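Local atomic coordinates of eukaryotic translation initiation factor 4 gamma 5 (Trypanosoma cruzi, PDB entry 6OZU), a protein that probably acts in translation initiation as an eIF4G-family scaffold, through a MIF4G domain that in related eIF4G proteins binds the RNA helicase eIF4A. Residues A[154-157]-A[158-161]; A[166-169]-A[170-174]. One frame throughout, in Å; residues are numbered along the deposited sequence. Where two conformers were deposited one is given.

Contact 1 (A[154-157]-A[158-161]); sequences LHVL and EWLL
The indole of Trp159 lies over the carbonyl of Val156, whose O stands 3.3 Å above one face of the ring, displaced toward the rim; CB of Leu160 lies over the same face, farther from it. CD2 of His155 reaches the indole edge in its plane, 3.9 Å from CD1 of Trp159. Neither ring covers the other's face, their planes being 71° apart; His155 was built in two positions, so this contact, described for one, is doubtful to that extent. Trp159 has CG between its backbone N and carbonyl carbon (chi1 60°), which swings the indole back along the helix beside Val156; there CG1 of Val156 reaches CZ2 of Trp159 at 3.9 Å. Val156 O also takes the N-H of Leu160 at 2.8 Å, in the carbonyl plane. On another side, CD2 of Leu157 and CD2 of Leu160 touch at 3.9 Å, and Leu161 N donates to Leu157 O at 2.9 Å. CG of Glu158 passes 3.2 Å from Leu154 O, the acceptor of Glu158 N-H. Helix 150-162 thus packs between helix 82-112, met by Val156 and Trp159, and helices 173-186 and 194-208, met by Leu157, as expected in the stacked-helix, HEAT-like architecture of MIF4G domains.

Contact 2 (A[166-169]-A[170-174]); sequences RKRR and FPADY. With SO4 (sulfate ion), chain E; SO4 (sulfate ion), chain H; SO4 (sulfate ion), chain D; SO4 (sulfate ion), chain G.
Anion binding at a basic inter-helix loop, just ahead of an N-cap, is what Arg168 and Arg169 build with Phe170 and Ala172 in this MIF4G domain, where the chain runs from helix 150-162 into helix 173-186. The sulfates probably come from the crystallisation liquor, so they mark an anion-friendly surface and do not identify a natural ligand. Arg168 bends at chi3 (69°), which folds its guanidinium back beside the following turn. NE donates to Phe170 O at 2.9 Å, with the acceptor close to the guanidinium plane, and NH2 adds a weak bond to the same oxygen. These two bonds help fix the rotation of the group. Its outer edge grips the chain H sulfate in a two-pronged way: NH2 to O3 at 2.9 Å and NH1 to O2 at 3.1 Å. The chain G sulfate receives a weak bond from NH1. Over one guanidinium face sits the backbone of Ala172, the N-cap residue, with its N 3.4 Å above the plane toward the rim; the Ala172 methyl approaches NH1. Phe170 sends its ring the other way, toward Arg216 and Leu220 of helix 215-235, and CD of Pro171 covers part of one ring face. Arg169 runs extended from CG to NE, and its NH2 makes a weak bond to the chain D sulfate. Two successive backbone N-H groups converge on one oxygen, O2 of the chain E sulfate: Arg169 N at 3.0 Å and Phe170 N at 3.2 Å.

Overall arrangement
Contact 2 follows contact 1 along the chain, and their centres lie about 10 Å apart, on the same side of the chain's centre. Contact 1 is largely buried, its centre about 12 Å from the centre of the chain; contact 2 is at the surface, its centre about 20 Å out, where the sulfates collect. Arg166 bridges the two: its side chain turns back over helix 150-162, bringing NH2 to 3.5 Å from CB of Trp159, and its NE forms a long, weak ion pair with Glu158. Glu103 of helix 82-112 ties this spot together through a salt bridge to Arg166. Further along, CB of Pro171 packs against Leu161 O at 3.5 Å.

Contact 1 (A[154-157]-A[158-161])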
ATOM      1  N   LEU A 154      -6.033  -4.699  -6.485  1.00 46.33           N
ATOM      2  CA  LEU A 154      -6.874  -4.712  -7.677  1.00 46.21           C
ATOM      3  C   LEU A 154      -7.976  -3.649  -7.623  1.00 50.46           C
ATOM      4  O   LEU A 154      -8.142  -2.934  -8.615  1.00 50.31           O
ATOM      5  CB  LEU A 154      -7.480  -6.106  -7.874  1.00 47.02           C
ATOM      6  CG  LEU A 154      -8.457  -6.287  -9.043  1.00 51.32           C
ATOM      7  CD1 LEU A 154      -7.759  -6.163 -10.394  1.00 50.34           C
ATOM      8  CD2 LEU A 154      -9.226  -7.572  -8.905  1.00 52.19           C
ATOM      9  N   HIS A 155      -8.711  -3.545  -6.475  1.00 46.46           N
ATOM     10  CA  HIS A 155      -9.792  -2.558  -6.256  0.50 47.06           C
ATOM     11  C   HIS A 155      -9.277  -1.128  -6.293  1.00 50.08           C
ATOM     12  O   HIS A 155      -9.963  -0.257  -6.828  1.00 52.58           O
ATOM     13  CB  HIS A 155     -10.573  -2.809  -4.941  0.50 49.15           C
ATOM     14  CG  HIS A 155     -11.828  -1.981  -4.781  0.50 53.54           C
ATOM     15  ND1 HIS A 155     -13.089  -2.548  -4.896  0.50 56.94           N
ATOM     16  CD2 HIS A 155     -11.975  -0.667  -4.476  0.50 54.46           C
ATOM     17  CE1 HIS A 155     -13.950  -1.561  -4.685  0.50 56.61           C
ATOM     18  NE2 HIS A 155     -13.326  -0.410  -4.440  0.50 55.53           N
ATOM     19  N   VAL A 156      -8.066  -0.868  -5.751  1.00 43.31           N
ATOM     20  CA  VAL A 156      -7.483   0.479  -5.763  1.00 42.27           C
ATOM     21  C   VAL A 156      -7.145   0.879  -7.208  1.00 49.72           C
ATOM     22  O   VAL A 156      -7.506   1.984  -7.632  1.00 50.34           O
ATOM     23  CB  VAL A 156      -6.246   0.621  -4.835  1.00 44.80           C
ATOM     24  CG1 VAL A 156      -5.444   1.891  -5.152  1.00 43.99           C
ATOM     25  CG2 VAL A 156      -6.634   0.575  -3.370  1.00 44.43           C
ATOM     26  N   LEU A 157      -6.463  -0.035  -7.961  1.00 46.70           N
ATOM     27  CA  LEU A 157      -6.069   0.145  -9.365  1.00 45.88           C
ATOM     28  C   LEU A 157      -7.271   0.327 -10.295  1.00 48.86           C
ATOM     29  O   LEU A 157      -7.175   1.060 -11.275  1.00 47.06           O
ATOM     30  CB  LEU A 157      -5.154  -0.997  -9.848  1.00 46.23           C
ATOM     31  CG  LEU A 157      -3.767  -1.072  -9.198  1.00 50.36           C
ATOM     32  CD1 LEU A 157      -2.984  -2.232  -9.723  1.00 51.22           C
ATOM     33  CD2 LEU A 157      -2.998   0.196  -9.408  1.00 52.19           C
ATOM     34  N   GLU A 158      -8.410  -0.288  -9.958  1.00 47.05           N
ATOM     35  CA  GLU A 158      -9.668  -0.129 -10.687  1.00 48.16           C
ATOM     36  C   GLU A 158     -10.087   1.347 -10.688  1.00 51.32           C
ATOM     37  O   GLU A 158     -10.229   1.896 -11.771  1.00 51.02           O
ATOM     38  CB  GLU A 158     -10.776  -0.976 -10.072  1.00 51.12           C
ATOM     39  CG  GLU A 158     -10.744  -2.437 -10.474  1.00 70.06           C
ATOM     40  CD  GLU A 158     -12.040  -3.160 -10.168  1.00101.04           C
ATOM     41  OE1 GLU A 158     -13.104  -2.692 -10.640  1.00 85.48           O
ATOM     42  OE2 GLU A 158     -11.993  -4.186  -9.447  1.00101.16           O
ATOM     43  N   TRP A 159     -10.214   2.006  -9.507  1.00 47.16           N
ATOM     44  CA  TRP A 159     -10.593   3.420  -9.464  1.00 47.49           C
ATOM     45  C   TRP A 159      -9.452   4.347  -9.847  1.00 51.07           C
ATOM     46  O   TRP A 159      -9.691   5.400 -10.432  1.00 52.00           O
ATOM     47  CB  TRP A 159     -11.243   3.840  -8.135  1.00 47.10           C
ATOM     48  CG  TRP A 159     -10.413   3.673  -6.894  1.00 47.32           C
ATOM     49  CD1 TRP A 159     -10.554   2.699  -5.944  1.00 50.53           C
ATOM     50  CD2 TRP A 159      -9.433   4.606  -6.377  1.00 45.83           C
ATOM     51  NE1 TRP A 159      -9.706   2.944  -4.883  1.00 49.59           N
ATOM     52  CE2 TRP A 159      -8.982   4.092  -5.140  1.00 49.58           C
ATOM     53  CE3 TRP A 159      -8.919   5.839  -6.828  1.00 45.79           C
ATOM     54  CZ2 TRP A 159      -8.006   4.746  -4.372  1.00 46.90           C
ATOM     55  CZ3 TRP A 159      -7.948   6.478  -6.070  1.00 45.83           C
ATOM     56  CH2 TRP A 159      -7.506   5.936  -4.858  1.00 46.10           C
ATOM     57  N   LEU A 160      -8.209   3.946  -9.566  1.00 45.83           N
ATOM     58  CA  LEU A 160      -7.023   4.733  -9.912  1.00 43.11           C
ATOM     59  C   LEU A 160      -6.873   4.883 -11.425  1.00 46.54           C
ATOM     60  O   LEU A 160      -6.542   5.976 -11.890  1.00 45.62           O
ATOM     61  CB  LEU A 160      -5.784   4.079  -9.292  1.00 42.11           C
ATOM     62  CG  LEU A 160      -4.523   4.923  -9.149  1.00 44.76           C
ATOM     63  CD1 LEU A 160      -4.655   5.921  -7.994  1.00 45.07           C
ATOM     64  CD2 LEU A 160      -3.326   4.038  -8.918  1.00 41.33           C
ATOM     65  N   LEU A 161      -7.147   3.792 -12.196  1.00 42.05           N
ATOM     66  CA  LEU A 161      -7.034   3.781 -13.651  1.00 41.14           C
ATOM     67  C   LEU A 161      -8.339   4.053 -14.388  1.00 46.26           C
ATOM     68  O   LEU A 161      -8.329   4.785 -15.376  1.00 46.19           O
ATOM     69  CB  LEU A 161      -6.439   2.454 -14.143  1.00 41.84           C
ATOM     70  CG  LEU A 161      -5.020   2.056 -13.664  1.00 45.92           C
ATOM     71  CD1 LEU A 161      -4.728   0.615 -14.064  1.00 46.35           C
ATOM     72  CD2 LEU A 161      -3.935   2.994 -14.231  1.00 45.80           C
TER

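Contact 2 (A[166-169]-A[170-174])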
ATOM      1  N   ARG A 166     -15.700   4.516 -12.539  1.00 71.84           N
ATOM      2  CA  ARG A 166     -15.231   3.435 -13.434  1.00 71.67           C
ATOM      3  C   ARG A 166     -15.620   3.640 -14.921  1.00 77.80           C
ATOM      4  O   ARG A 166     -15.623   2.678 -15.701  1.00 77.65           O
ATOM      5  CB  ARG A 166     -15.660   2.038 -12.922  1.00 71.68           C
ATOM      6  CG  ARG A 166     -14.647   1.363 -11.993  1.00 79.08           C
ATOM      7  CD  ARG A 166     -14.877   1.712 -10.536  1.00 90.65           C
ATOM      8  NE  ARG A 166     -14.176   0.794  -9.638  1.00 98.26           N
ATOM      9  CZ  ARG A 166     -13.933   1.042  -8.356  1.00105.16           C
ATOM     10  NH1 ARG A 166     -13.296   0.146  -7.610  1.00 92.41           N
ATOM     11  NH2 ARG A 166     -14.319   2.192  -7.808  1.00 81.14           N
ATOM     12  N   LYS A 167     -15.867   4.903 -15.323  1.00 75.05           N
ATOM     13  CA  LYS A 167     -16.279   5.217 -16.689  1.00 75.78           C
ATOM     14  C   LYS A 167     -15.158   5.790 -17.586  1.00 75.32           C
ATOM     15  O   LYS A 167     -15.430   6.078 -18.757  1.00 76.67           O
ATOM     16  CB  LYS A 167     -17.513   6.145 -16.678  1.00 80.38           C
ATOM     17  CG  LYS A 167     -18.830   5.401 -16.455  1.00 98.16           C
ATOM     18  CD  LYS A 167     -20.048   6.314 -16.614  1.00111.81           C
ATOM     19  CE  LYS A 167     -20.761   6.120 -17.935  1.00124.46           C
ATOM     20  NZ  LYS A 167     -21.935   7.024 -18.072  1.00133.53           N
ATOM     21  N   ARG A 168     -13.908   5.913 -17.065  1.00 66.12           N
ATOM     22  CA  ARG A 168     -12.761   6.471 -17.812  1.00 62.86           C
ATOM     23  C   ARG A 168     -12.220   5.573 -18.915  1.00 63.91           C
ATOM     24  O   ARG A 168     -12.145   4.354 -18.749  1.00 63.62           O
ATOM     25  CB  ARG A 168     -11.599   6.867 -16.889  1.00 58.45           C
ATOM     26  CG  ARG A 168     -11.917   7.971 -15.893  1.00 59.07           C
ATOM     27  CD  ARG A 168     -10.638   8.519 -15.301  1.00 62.34           C
ATOM     28  NE  ARG A 168      -9.879   9.266 -16.303  1.00 79.95           N
ATOM     29  CZ  ARG A 168      -9.690  10.581 -16.277  1.00 99.67           C
ATOM     30  NH1 ARG A 168     -10.180  11.311 -15.283  1.00 95.02           N
ATOM     31  NH2 ARG A 168      -8.990  11.175 -17.236  1.00 83.91           N
ATOM     32  N   ARG A 169     -11.813   6.193 -20.032  1.00 59.00           N
ATOM     33  CA  ARG A 169     -11.196   5.501 -21.169  1.00 58.74           C
ATOM     34  C   ARG A 169      -9.714   5.251 -20.842  1.00 60.60           C
ATOM     35  O   ARG A 169      -9.197   4.172 -21.113  1.00 61.25           O
ATOM     36  CB  ARG A 169     -11.332   6.333 -22.455  1.00 59.40           C
ATOM     37  CG  ARG A 169     -12.740   6.334 -23.035  1.00 73.35           C
ATOM     38  CD  ARG A 169     -12.821   7.067 -24.360  1.00 90.53           C
ATOM     39  NE  ARG A 169     -14.115   6.860 -25.018  1.00109.62           N
ATOM     40  CZ  ARG A 169     -14.381   5.883 -25.883  1.00123.64           C
ATOM     41  NH1 ARG A 169     -15.589   5.780 -26.425  1.00110.66           N
ATOM     42  NH2 ARG A 169     -13.442   5.001 -26.212  1.00106.03           N
ATOM     43  N   PHE A 170      -9.068   6.232 -20.180  1.00 54.54           N
ATOM     44  CA  PHE A 170      -7.667   6.227 -19.787  1.00 51.75           C
ATOM     45  C   PHE A 170      -7.488   7.019 -18.479  1.00 53.44           C
ATOM     46  O   PHE A 170      -8.212   7.998 -18.283  1.00 50.81           O
ATOM     47  CB  PHE A 170      -6.831   6.856 -20.923  1.00 53.22           C
ATOM     48  CG  PHE A 170      -5.355   6.571 -20.866  1.00 53.34           C
ATOM     49  CD1 PHE A 170      -4.870   5.282 -21.065  1.00 55.35           C
ATOM     50  CD2 PHE A 170      -4.445   7.590 -20.637  1.00 54.41           C
ATOM     51  CE1 PHE A 170      -3.504   5.016 -21.010  1.00 55.19           C
ATOM     52  CE2 PHE A 170      -3.072   7.322 -20.600  1.00 56.26           C
ATOM     53  CZ  PHE A 170      -2.611   6.038 -20.790  1.00 54.02           C
ATOM     54  N   PRO A 171      -6.545   6.628 -17.573  1.00 51.05           N
ATOM     55  CA  PRO A 171      -6.387   7.378 -16.310  1.00 49.85           C
ATOM     56  C   PRO A 171      -5.970   8.836 -16.430  1.00 54.23           C
ATOM     57  O   PRO A 171      -5.337   9.247 -17.404  1.00 55.08           O
ATOM     58  CB  PRO A 171      -5.334   6.577 -15.533  1.00 50.73           C
ATOM     59  CG  PRO A 171      -4.649   5.767 -16.540  1.00 55.47           C
ATOM     60  CD  PRO A 171      -5.617   5.478 -17.626  1.00 52.40           C
ATOM     61  N   ALA A 172      -6.309   9.613 -15.391  1.00 50.27           N
ATOM     62  CA  ALA A 172      -5.983  11.023 -15.265  1.00 48.19           C
ATOM     63  C   ALA A 172      -4.480  11.129 -15.050  1.00 51.06           C
ATOM     64  O   ALA A 172      -3.845  10.135 -14.678  1.00 51.10           O
ATOM     65  CB  ALA A 172      -6.733  11.613 -14.086  1.00 48.30           C
ATOM     66  N   ASP A 173      -3.909  12.324 -15.276  1.00 46.22           N
ATOM     67  CA  ASP A 173      -2.473  12.562 -15.186  1.00 45.35           C
ATOM     68  C   ASP A 173      -1.826  12.207 -13.840  1.00 48.37           C
ATOM     69  O   ASP A 173      -0.847  11.442 -13.844  1.00 46.74           O
ATOM     70  CB  ASP A 173      -2.148  14.009 -15.592  1.00 48.06           C
ATOM     71  CG  ASP A 173      -2.490  14.325 -17.047  1.00 59.64           C
ATOM     72  OD1 ASP A 173      -2.100  13.526 -17.943  1.00 58.51           O
ATOM     73  OD2 ASP A 173      -3.155  15.362 -17.289  1.00 66.52           O
ATOM     74  N   TYR A 174      -2.353  12.735 -12.701  1.00 47.09           N
ATOM     75  CA  TYR A 174      -1.755  12.430 -11.386  1.00 46.58           C
ATOM     76  C   TYR A 174      -1.942  10.964 -10.999  1.00 48.85           C
ATOM     77  O   TYR A 174      -1.065  10.389 -10.356  1.00 47.07           O
ATOM     78  CB  TYR A 174      -2.209  13.397 -10.278  1.00 47.77           C
ATOM     79  CG  TYR A 174      -1.730  14.823 -10.491  1.00 49.19           C
ATOM     80  CD1 TYR A 174      -0.436  15.211 -10.140  1.00 51.14           C
ATOM     81  CD2 TYR A 174      -2.561  15.779 -11.072  1.00 49.77           C
ATOM     82  CE1 TYR A 174       0.013  16.518 -10.354  1.00 51.24           C
ATOM     83  CE2 TYR A 174      -2.127  17.089 -11.282  1.00 49.95           C
ATOM     84  CZ  TYR A 174      -0.842  17.455 -10.920  1.00 56.83           C
ATOM     85  OH  TYR A 174      -0.432  18.747 -11.143  1.00 59.01           O
TER
HETATM   86  S   SO4 E 403     -10.581  10.118 -21.232  1.00132.17           S
HETATM   87  O1  SO4 E 403     -11.387  11.232 -20.733  1.00132.52           O
HETATM   88  O2  SO4 E 403     -10.726   9.011 -20.282  1.00131.01           O
HETATM   89  O3  SO4 E 403     -11.035   9.724 -22.571  1.00133.49           O
HETATM   90  O4  SO4 E 403      -9.173  10.520 -21.339  1.00131.15           O
HETATM   91  S   SO4 H 406      -9.649  14.987 -16.071  1.00167.75           S
HETATM   92  O1  SO4 H 406      -8.453  15.315 -15.292  1.00166.51           O
HETATM   93  O2  SO4 H 406     -10.657  14.382 -15.193  1.00167.93           O
HETATM   94  O3  SO4 H 406      -9.285  14.048 -17.138  1.00167.76           O
HETATM   95  O4  SO4 H 406     -10.193  16.206 -16.670  1.00168.79           O
HETATM   96  S   SO4 D 402      -9.357   5.268 -26.784  1.00 80.85           S
HETATM   97  O1  SO4 D 402     -10.227   6.217 -26.080  1.00 83.15           O
HETATM   98  O2  SO4 D 402     -10.125   4.114 -27.277  1.00 80.70           O
HETATM   99  O3  SO4 D 402      -8.305   4.840 -25.854  1.00 78.02           O
HETATM  100  O4  SO4 D 402      -8.767   5.951 -27.929  1.00 81.36           O
HETATM  101  S   SO4 G 405     -11.763  10.206 -11.675  1.00136.90           S
HETATM  102  O1  SO4 G 405     -12.873   9.579 -12.408  1.00137.31           O
HETATM  103  O2  SO4 G 405     -12.120  10.353 -10.263  1.00138.10           O
HETATM  104  O3  SO4 G 405     -10.549   9.385 -11.776  1.00135.91           O
HETATM  105  O4  SO4 G 405     -11.503  11.528 -12.248  1.00137.15           O